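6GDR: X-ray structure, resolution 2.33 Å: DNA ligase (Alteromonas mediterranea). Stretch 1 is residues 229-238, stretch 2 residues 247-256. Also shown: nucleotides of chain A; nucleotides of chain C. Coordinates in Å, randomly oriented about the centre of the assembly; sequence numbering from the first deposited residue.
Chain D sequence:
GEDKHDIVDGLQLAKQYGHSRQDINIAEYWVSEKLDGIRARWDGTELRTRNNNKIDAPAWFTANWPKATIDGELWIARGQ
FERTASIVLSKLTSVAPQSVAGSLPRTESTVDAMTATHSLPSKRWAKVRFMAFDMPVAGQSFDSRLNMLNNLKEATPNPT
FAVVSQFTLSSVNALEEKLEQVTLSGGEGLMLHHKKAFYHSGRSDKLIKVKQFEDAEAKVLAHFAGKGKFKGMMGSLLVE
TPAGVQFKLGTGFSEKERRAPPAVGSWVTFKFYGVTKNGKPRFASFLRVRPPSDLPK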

ATOM      1  N   LYS D 229      -3.812 -17.876  20.441  1.00 70.96           N
ATOM      2  CA  LYS D 229      -4.002 -17.251  21.746  1.00 64.22           C
ATOM      3  C   LYS D 229      -5.455 -16.874  21.997  1.00 73.76           C
ATOM      4  O   LYS D 229      -5.865 -16.776  23.159  1.00 77.61           O
ATOM      5  CB  LYS D 229      -3.111 -16.013  21.864  1.00 68.37           C
ATOM      6  CG  LYS D 229      -3.493 -14.879  20.928  1.00 74.98           C
ATOM      7  CD  LYS D 229      -2.399 -13.826  20.856  1.00 74.76           C
ATOM      8  CE  LYS D 229      -2.818 -12.646  19.995  1.00 91.03           C
ATOM      9  NZ  LYS D 229      -1.698 -11.693  19.761  1.00 69.20           N
ATOM     10  N   PHE D 230      -6.243 -16.661  20.939  1.00 60.00           N
ATOM     11  CA  PHE D 230      -7.665 -16.361  21.067  1.00 64.52           C
ATOM     12  C   PHE D 230      -8.523 -17.619  21.125  1.00 70.86           C
ATOM     13  O   PHE D 230      -9.704 -17.581  20.756  1.00 70.62           O
ATOM     14  CB  PHE D 230      -8.116 -15.461  19.915  1.00 60.63           C
ATOM     15  CG  PHE D 230      -7.507 -14.082  19.934  1.00 56.46           C
ATOM     16  CD1 PHE D 230      -7.383 -13.353  18.761  1.00 59.03           C
ATOM     17  CD2 PHE D 230      -7.070 -13.509  21.118  1.00 75.64           C
ATOM     18  CE1 PHE D 230      -6.832 -12.086  18.768  1.00 60.31           C
ATOM     19  CE2 PHE D 230      -6.517 -12.243  21.129  1.00 65.64           C
ATOM     20  CZ  PHE D 230      -6.399 -11.532  19.955  1.00 54.64           C
ATOM     21  N   LYS D 231      -7.958 -18.733  21.582  1.00 74.52           N
ATOM     22  CA  LYS D 231      -8.741 -19.945  21.769  1.00 74.81           C
ATOM     23  C   LYS D 231      -9.824 -19.703  22.812  1.00 81.81           C
ATOM     24  O   LYS D 231      -9.602 -19.017  23.814  1.00 73.83           O
ATOM     25  CB  LYS D 231      -7.831 -21.095  22.202  1.00 70.51           C
ATOM     26  CG  LYS D 231      -8.160 -22.439  21.567  1.00 74.47           C
ATOM     27  CD  LYS D 231      -6.927 -23.328  21.480  0.50 56.40           C
ATOM     28  CE  LYS D 231      -5.996 -22.888  20.355  0.50 50.63           C
ATOM     29  N   GLY D 232     -11.007 -20.265  22.571  1.00 82.12           N
ATOM     30  CA  GLY D 232     -12.128 -20.030  23.459  1.00 76.51           C
ATOM     31  C   GLY D 232     -12.582 -18.590  23.508  1.00 76.62           C
ATOM     32  O   GLY D 232     -13.282 -18.199  24.445  1.00 81.95           O
ATOM     33  N   MET D 233     -12.197 -17.785  22.521  1.00 84.75           N
ATOM     34  CA  MET D 233     -12.576 -16.383  22.439  1.00 68.99           C
ATOM     35  C   MET D 233     -13.081 -16.091  21.033  1.00 66.65           C
ATOM     36  O   MET D 233     -12.944 -16.907  20.117  1.00 62.43           O
ATOM     37  CB  MET D 233     -11.395 -15.464  22.786  1.00 76.70           C
ATOM     38  CG  MET D 233     -10.852 -15.656  24.193  1.00 85.82           C
ATOM     39  SD  MET D 233      -9.197 -14.970  24.410  1.00 96.61           S
ATOM     40  CE  MET D 233      -9.470 -13.255  23.974  1.00 93.70           C
ATOM     41  N   MET D 234     -13.669 -14.911  20.866  1.00 63.51           N
ATOM     42  CA  MET D 234     -14.208 -14.514  19.573  1.00 59.65           C
ATOM     43  C   MET D 234     -13.077 -14.084  18.647  1.00 59.62           C
ATOM     44  O   MET D 234     -12.253 -13.238  19.009  1.00 63.74           O
ATOM     45  CB  MET D 234     -15.217 -13.380  19.742  1.00 47.15           C
ATOM     46  CG  MET D 234     -15.883 -12.938  18.442  1.00 54.72           C
ATOM     47  SD  MET D 234     -14.881 -11.802  17.459  1.00 53.08           S
ATOM     48  CE  MET D 234     -14.904 -10.341  18.498  1.00 58.12           C
ATOM     49  N   GLY D 235     -13.048 -14.663  17.451  1.00 48.12           N
ATOM     50  CA  GLY D 235     -12.046 -14.315  16.463  1.00 53.05           C
ATOM     51  C   GLY D 235     -12.526 -13.249  15.500  1.00 57.26           C
ATOM     52  O   GLY D 235     -11.795 -12.300  15.200  1.00 52.09           O
ATOM     53  N   SER D 236     -13.756 -13.393  15.009  1.00 39.07           N
ATOM     54  CA  SER D 236     -14.318 -12.434  14.072  1.00 55.50           C
ATOM     55  C   SER D 236     -15.833 -12.434  14.204  1.00 48.60           C
ATOM     56  O   SER D 236     -16.425 -13.297  14.856  1.00 57.66           O
ATOM     57  CB  SER D 236     -13.900 -12.750  12.632  1.00 50.63           C
ATOM     58  OG  SER D 236     -14.364 -14.030  12.238  1.00 57.17           O
ATOM     59  N   LEU D 237     -16.457 -11.445  13.565  1.00 61.96           N
ATOM     60  CA  LEU D 237     -17.904 -11.283  13.568  1.00 56.98           C
ATOM     61  C   LEU D 237     -18.388 -11.163  12.133  1.00 54.75           C
ATOM     62  O   LEU D 237     -17.840 -10.375  11.355  1.00 58.94           O
ATOM     63  CB  LEU D 237     -18.324 -10.041  14.362  1.00 48.63           C
ATOM     64  CG  LEU D 237     -17.827  -9.934  15.803  1.00 52.42           C
ATOM     65  CD1 LEU D 237     -18.202  -8.580  16.379  1.00 61.49           C
ATOM     66  CD2 LEU D 237     -18.394 -11.055  16.656  1.00 66.25           C
ATOM     67  N   LEU D 238     -19.410 -11.939  11.782  1.00 54.50           N
ATOM     68  CA  LEU D 238     -20.032 -11.829  10.465  1.00 57.48           C
ATOM     69  C   LEU D 238     -21.042 -10.692  10.520  1.00 54.74           C
ATOM     70  O   LEU D 238     -22.176 -10.873  10.967  1.00 68.11           O
ATOM     71  CB  LEU D 238     -20.693 -13.140  10.060  1.00 57.95           C
ATOM     72  CG  LEU D 238     -21.416 -13.114   8.708  1.00 56.13           C
ATOM     73  CD1 LEU D 238     -20.454 -12.771   7.573  1.00 60.22           C
ATOM     74  CD2 LEU D 238     -22.105 -14.442   8.440  1.00 65.10           C
ATOM     75  N   PHE D 247     -19.603  -9.154   5.501  1.00 51.79           N
ATOM     76  CA  PHE D 247     -18.168  -9.375   5.580  1.00 47.39           C
ATOM     77  C   PHE D 247     -17.813  -9.697   7.022  1.00 53.34           C
ATOM     78  O   PHE D 247     -18.559  -9.371   7.949  1.00 54.69           O
ATOM     79  CB  PHE D 247     -17.380  -8.155   5.092  1.00 45.70           C
ATOM     80  CG  PHE D 247     -17.501  -6.960   5.991  1.00 50.26           C
ATOM     81  CD1 PHE D 247     -16.513  -6.671   6.916  1.00 54.15           C
ATOM     82  CD2 PHE D 247     -18.605  -6.128   5.914  1.00 47.12           C
ATOM     83  CE1 PHE D 247     -16.620  -5.571   7.748  1.00 56.16           C
ATOM     84  CE2 PHE D 247     -18.719  -5.027   6.742  1.00 58.92           C
ATOM     85  CZ  PHE D 247     -17.725  -4.748   7.660  1.00 61.24           C
ATOM     86  N   LYS D 248     -16.663 -10.337   7.199  1.00 51.97           N
ATOM     87  CA  LYS D 248     -16.183 -10.697   8.523  1.00 52.42           C
ATOM     88  C   LYS D 248     -15.339  -9.564   9.094  1.00 55.01           C
ATOM     89  O   LYS D 248     -14.370  -9.125   8.467  1.00 54.30           O
ATOM     90  CB  LYS D 248     -15.365 -11.986   8.466  1.00 60.46           C
ATOM     91  CG  LYS D 248     -16.126 -13.195   7.950  1.00 70.77           C
ATOM     92  CD  LYS D 248     -15.355 -14.484   8.198  1.00 65.12           C
ATOM     93  CE  LYS D 248     -15.770 -15.584   7.231  1.00 77.73           C
ATOM     94  NZ  LYS D 248     -15.201 -16.908   7.606  1.00 73.58           N
ATOM     95  N   LEU D 249     -15.714  -9.097  10.282  1.00 58.42           N
ATOM     96  CA  LEU D 249     -14.960  -8.082  11.011  1.00 56.76           C
ATOM     97  C   LEU D 249     -14.145  -8.801  12.081  1.00 54.78           C
ATOM     98  O   LEU D 249     -14.710  -9.335  13.041  1.00 63.23           O
ATOM     99  CB  LEU D 249     -15.900  -7.048  11.623  1.00 59.92           C
ATOM    100  CG  LEU D 249     -15.254  -5.817  12.262  1.00 54.32           C
ATOM    101  CD1 LEU D 249     -14.564  -4.953  11.215  1.00 57.44           C
ATOM    102  CD2 LEU D 249     -16.297  -5.008  13.023  1.00 47.59           C
ATOM    103  N   GLY D 250     -12.822  -8.813  11.916  1.00 48.70           N
ATOM    104  CA  GLY D 250     -11.976  -9.686  12.707  1.00 50.79           C
ATOM    105  C   GLY D 250     -10.867  -9.018  13.496  1.00 54.45           C
ATOM    106  O   GLY D 250     -10.112  -9.704  14.192  1.00 46.00           O
ATOM    107  N   THR D 251     -10.743  -7.696  13.410  1.00 40.85           N
ATOM    108  CA  THR D 251      -9.691  -6.999  14.131  1.00 44.20           C
ATOM    109  C   THR D 251     -10.224  -5.680  14.670  1.00 38.99           C
ATOM    110  O   THR D 251     -11.270  -5.184  14.246  1.00 42.04           O
ATOM    111  CB  THR D 251      -8.461  -6.756  13.244  1.00 53.39           C
ATOM    112  OG1 THR D 251      -7.343  -6.393  14.062  1.00 52.68           O
ATOM    113  CG2 THR D 251      -8.717  -5.650  12.224  1.00 44.63           C
ATOM    114  N   GLY D 252      -9.474  -5.111  15.611  1.00 45.37           N
ATOM    115  CA  GLY D 252      -9.869  -3.898  16.291  1.00 62.18           C
ATOM    116  C   GLY D 252     -10.419  -4.115  17.683  1.00 55.92           C
ATOM    117  O   GLY D 252     -10.578  -3.140  18.425  1.00 54.45           O
ATOM    118  N   PHE D 253     -10.707  -5.360  18.058  1.00 55.68           N
ATOM    119  CA  PHE D 253     -11.237  -5.667  19.377  1.00 61.07           C
ATOM    120  C   PHE D 253     -10.100  -5.841  20.374  1.00 67.15           C
ATOM    121  O   PHE D 253      -9.090  -6.485  20.077  1.00 51.03           O
ATOM    122  CB  PHE D 253     -12.075  -6.947  19.350  1.00 61.22           C
ATOM    123  CG  PHE D 253     -12.989  -7.059  18.164  1.00 60.25           C
ATOM    124  CD1 PHE D 253     -14.224  -6.431  18.159  1.00 62.75           C
ATOM    125  CD2 PHE D 253     -12.619  -7.810  17.060  1.00 61.20           C
ATOM    126  CE1 PHE D 253     -15.067  -6.542  17.070  1.00 55.76           C
ATOM    127  CE2 PHE D 253     -13.458  -7.924  15.970  1.00 71.27           C
ATOM    128  CZ  PHE D 253     -14.685  -7.289  15.974  1.00 50.43           C
ATOM    129  N   SER D 254     -10.274  -5.265  21.560  1.00 65.29           N
ATOM    130  CA  SER D 254      -9.385  -5.580  22.664  1.00 67.66           C
ATOM    131  C   SER D 254      -9.613  -7.021  23.108  1.00 63.46           C
ATOM    132  O   SER D 254     -10.627  -7.646  22.783  1.00 61.07           O
ATOM    133  CB  SER D 254      -9.619  -4.627  23.835  1.00 75.02           C
ATOM    134  OG  SER D 254     -10.922  -4.793  24.368  1.00 62.85           O
ATOM    135  N   GLU D 255      -8.652  -7.553  23.864  1.00 71.15           N
ATOM    136  CA  GLU D 255      -8.787  -8.925  24.341  1.00 76.43           C
ATOM    137  C   GLU D 255      -9.979  -9.072  25.276  1.00 81.10           C
ATOM    138  O   GLU D 255     -10.599 -10.141  25.326  1.00 82.59           O
ATOM    139  CB  GLU D 255      -7.502  -9.376  25.034  1.00 77.07           C
ATOM    140  CG  GLU D 255      -6.377  -9.705  24.066  1.00 87.15           C
ATOM    141  CD  GLU D 255      -5.228 -10.432  24.733  1.00104.02           C
ATOM    142  OE1 GLU D 255      -4.076  -9.963  24.619  1.00104.82           O
ATOM    143  OE2 GLU D 255      -5.478 -11.474  25.377  1.00108.45           O
ATOM    144  N   LYS D 256     -10.320  -8.018  26.018  1.00 70.58           N
ATOM    145  CA  LYS D 256     -11.517  -8.069  26.850  1.00 77.38           C
ATOM    146  C   LYS D 256     -12.774  -8.046  25.992  1.00 78.68           C
ATOM    147  O   LYS D 256     -13.756  -8.732  26.301  1.00 70.29           O
ATOM    148  CB  LYS D 256     -11.523  -6.908  27.845  1.00 73.28           C
ATOM    149  CG  LYS D 256     -12.574  -7.041  28.942  1.00 73.82           C
TER
ATOM    150  P    DG A  11      -7.344 -15.765  14.672  1.00 50.07           P
ATOM    151  OP1  DG A  11      -8.495 -16.434  15.321  1.00 56.83           O
ATOM    152  OP2  DG A  11      -6.370 -16.565  13.897  1.00 54.22           O
ATOM    153  O5'  DG A  11      -7.890 -14.600  13.723  1.00 55.31           O
ATOM    154  C5'  DG A  11      -8.829 -13.663  14.228  1.00 48.06           C
ATOM    155  C4'  DG A  11      -9.054 -12.524  13.248  1.00 61.76           C
ATOM    156  O4'  DG A  11      -7.898 -11.654  13.231  1.00 47.12           O
ATOM    157  C3'  DG A  11      -9.229 -12.939  11.799  1.00 50.16           C
ATOM    158  O3'  DG A  11     -10.565 -13.337  11.531  1.00 60.56           O
ATOM    159  C2'  DG A  11      -8.842 -11.672  11.049  1.00 50.81           C
ATOM    160  C1'  DG A  11      -7.805 -11.017  11.964  1.00 55.73           C
ATOM    161  N9   DG A  11      -6.439 -11.142  11.467  1.00 48.73           N
ATOM    162  C8   DG A  11      -5.519 -12.109  11.795  1.00 50.77           C
ATOM    163  N7   DG A  11      -4.377 -11.967  11.182  1.00 41.98           N
ATOM    164  C5   DG A  11      -4.552 -10.835  10.394  1.00 50.18           C
ATOM    165  C6   DG A  11      -3.657 -10.193   9.506  1.00 49.79           C
ATOM    166  O6   DG A  11      -2.490 -10.507   9.231  1.00 43.85           O
ATOM    167  N1   DG A  11      -4.238  -9.076   8.908  1.00 43.30           N
ATOM    168  C2   DG A  11      -5.521  -8.638   9.139  1.00 51.19           C
ATOM    169  N2   DG A  11      -5.907  -7.543   8.472  1.00 44.05           N
ATOM    170  N3   DG A  11      -6.368  -9.232   9.967  1.00 37.15           N
ATOM    171  C4   DG A  11      -5.818 -10.321  10.556  1.00 37.08           C
ATOM    172  P    DG A  12     -10.928 -14.008  10.117  1.00 43.81           P
ATOM    173  OP1  DG A  12     -12.319 -14.508  10.197  1.00 42.71           O
ATOM    174  OP2  DG A  12      -9.828 -14.938   9.779  1.00 62.45           O
ATOM    175  O5'  DG A  12     -10.868 -12.788   9.081  1.00 55.11           O
ATOM    176  C5'  DG A  12     -11.952 -11.880   8.999  1.00 60.50           C
ATOM    177  C4'  DG A  12     -11.603 -10.668   8.148  1.00 54.52           C
ATOM    178  O4'  DG A  12     -10.232 -10.286   8.388  1.00 49.26           O
ATOM    179  C3'  DG A  12     -11.689 -10.879   6.645  1.00 41.67           C
ATOM    180  O3'  DG A  12     -13.019 -10.654   6.172  1.00 53.81           O
ATOM    181  C2'  DG A  12     -10.698  -9.852   6.095  1.00 53.19           C
ATOM    182  C1'  DG A  12      -9.727  -9.601   7.256  1.00 45.09           C
ATOM    183  N9   DG A  12      -8.367 -10.072   7.001  1.00 38.88           N
ATOM    184  C8   DG A  12      -7.731 -11.127   7.609  1.00 45.54           C
ATOM    185  N7   DG A  12      -6.511 -11.313   7.190  1.00 43.13           N
ATOM    186  C5   DG A  12      -6.323 -10.315   6.240  1.00 50.75           C
ATOM    187  C6   DG A  12      -5.191 -10.018   5.444  1.00 42.44           C
ATOM    188  O6   DG A  12      -4.095 -10.597   5.421  1.00 43.07           O
ATOM    189  N1   DG A  12      -5.419  -8.926   4.611  1.00 35.77           N
ATOM    190  C2   DG A  12      -6.593  -8.212   4.556  1.00 51.95           C
ATOM    191  N2   DG A  12      -6.625  -7.189   3.689  1.00 50.98           N
ATOM    192  N3   DG A  12      -7.662  -8.478   5.297  1.00 38.52           N
ATOM    193  C4   DG A  12      -7.455  -9.541   6.114  1.00 39.22           C
ATOM    194  P    DA C   5      -5.524  -5.207  23.847  1.00 64.96           P
ATOM    195  OP1  DA C   5      -6.349  -6.141  24.645  1.00 72.44           O
ATOM    196  OP2  DA C   5      -5.611  -3.750  24.090  1.00 58.74           O
ATOM    197  O5'  DA C   5      -3.993  -5.636  23.985  1.00 57.09           O
ATOM    198  C5'  DA C   5      -3.601  -6.960  23.650  1.00 72.28           C
ATOM    199  C4'  DA C   5      -2.172  -7.226  24.080  1.00 66.56           C
ATOM    200  O4'  DA C   5      -1.262  -6.940  22.972  1.00 73.38           O
ATOM    201  C3'  DA C   5      -1.686  -6.366  25.247  1.00 66.18           C
ATOM    202  O3'  DA C   5      -0.861  -7.136  26.124  1.00 85.51           O
ATOM    203  C2'  DA C   5      -0.918  -5.263  24.535  1.00 57.07           C
ATOM    204  C1'  DA C   5      -0.260  -6.053  23.423  1.00 61.09           C
ATOM    205  N9   DA C   5       0.227  -5.247  22.302  1.00 57.57           N
ATOM    206  C8   DA C   5      -0.358  -4.136  21.761  1.00 59.53           C
ATOM    207  N7   DA C   5       0.317  -3.615  20.762  1.00 50.02           N
ATOM    208  C5   DA C   5       1.423  -4.441  20.642  1.00 44.54           C
ATOM    209  C6   DA C   5       2.527  -4.431  19.765  1.00 55.96           C
ATOM    210  N6   DA C   5       2.697  -3.517  18.805  1.00 49.45           N
ATOM    211  N1   DA C   5       3.453  -5.400  19.914  1.00 50.00           N
ATOM    212  C2   DA C   5       3.281  -6.314  20.875  1.00 59.67           C
ATOM    213  N3   DA C   5       2.288  -6.427  21.756  1.00 57.05           N
ATOM    214  C4   DA C   5       1.383  -5.451  21.583  1.00 53.75           C

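The contact is anchored by a pair of backbone hydrogen bonds between two antiparallel strands. Leu237 N donates to Leu249 O at 2.8 Å, and Leu249 N donates to Leu237 O at 2.7 Å. Both bonds belong to one residue pair, the hydrogen-bonded register of an antiparallel ladder, and the second is the straighter, with an N-H...O angle of 169° against 150°. The same two carbonyls also receive weaker contacts from alpha carbons: Lys248 CA lies 3.3 Å from Leu237 O, and Ser236 CA lies 3.3 Å from Leu249 O. Each oxygen is thus approached by an amide and by a neighbouring CA-H, a common arrangement between antiparallel strands. The next pair, Leu238 with Lys248, is non-hydrogen-bonded, and its alpha carbons are closer, 4.5 Å apart against 5.0 Å for Leu237 and Leu249.

Beyond this ladder the two segments stay close without a further hydrogen bond between them. Gly235 O and Gly250 O are 3.3 Å apart, but both are acceptors and no hydrogen bond can join them. The DNA lies against this end of the contact. Ser236 OG donates a hydrogen bond to OP1 of DG12 at 2.9 Å, a role suited to a short hydroxyl side chain beside a phosphate. Glu255 N, at the start of a helix, donates a nearly straight hydrogen bond (175°) to OP1 of DA5 at 2.8 Å, as a free amide at a helix start can do. Glycine suits position 250 because a beta carbon there would come 2.7 Å from O3' of DG11 and 3.4 Å from Ser236 CB; without one, Ser236 CB packs 3.6 Å from Gly250 CA. At Gly235, a beta carbon would be crowded by OP1 of DG11, at 3.3 Å. For a DNA ligase, such close backbone approach to the nucleic acid is fitting.

The apolar packing centres on Phe253. The methyl carbon Met234 CE sits 3.6 Å from the centroid of the Phe253 ring and only 8° off its normal, so its C-H bonds meet the pi face. The sulfur, Met234 SD, is 4.8 Å from that centroid in an oblique position. Methionine's flexible, unbranched chain lets its terminal methyl reach over the ring. Leu237 CD1 touches Phe253 CZ at 3.8 Å, so the residue that holds the strands together through its backbone also contributes its side chain to this buried cluster. On the other face of the sheet, Leu238 CD1 approaches Lys248 CG at 4.4 Å; here the aliphatic part of lysine provides the contact while the end of its chain leads away.

A further patch gathers around Glu255. Phe230 CE2 meets Glu255 CG at 3.9 Å, with that methylene at the ring edge, and Met233 CE lies 3.6 Å from Glu255 O. Phe230 and Met233 bracket a type II turn, closed by Met233 N donating to Phe230 O at 3.1 Å; Gly232, with its positive phi, suits the turn.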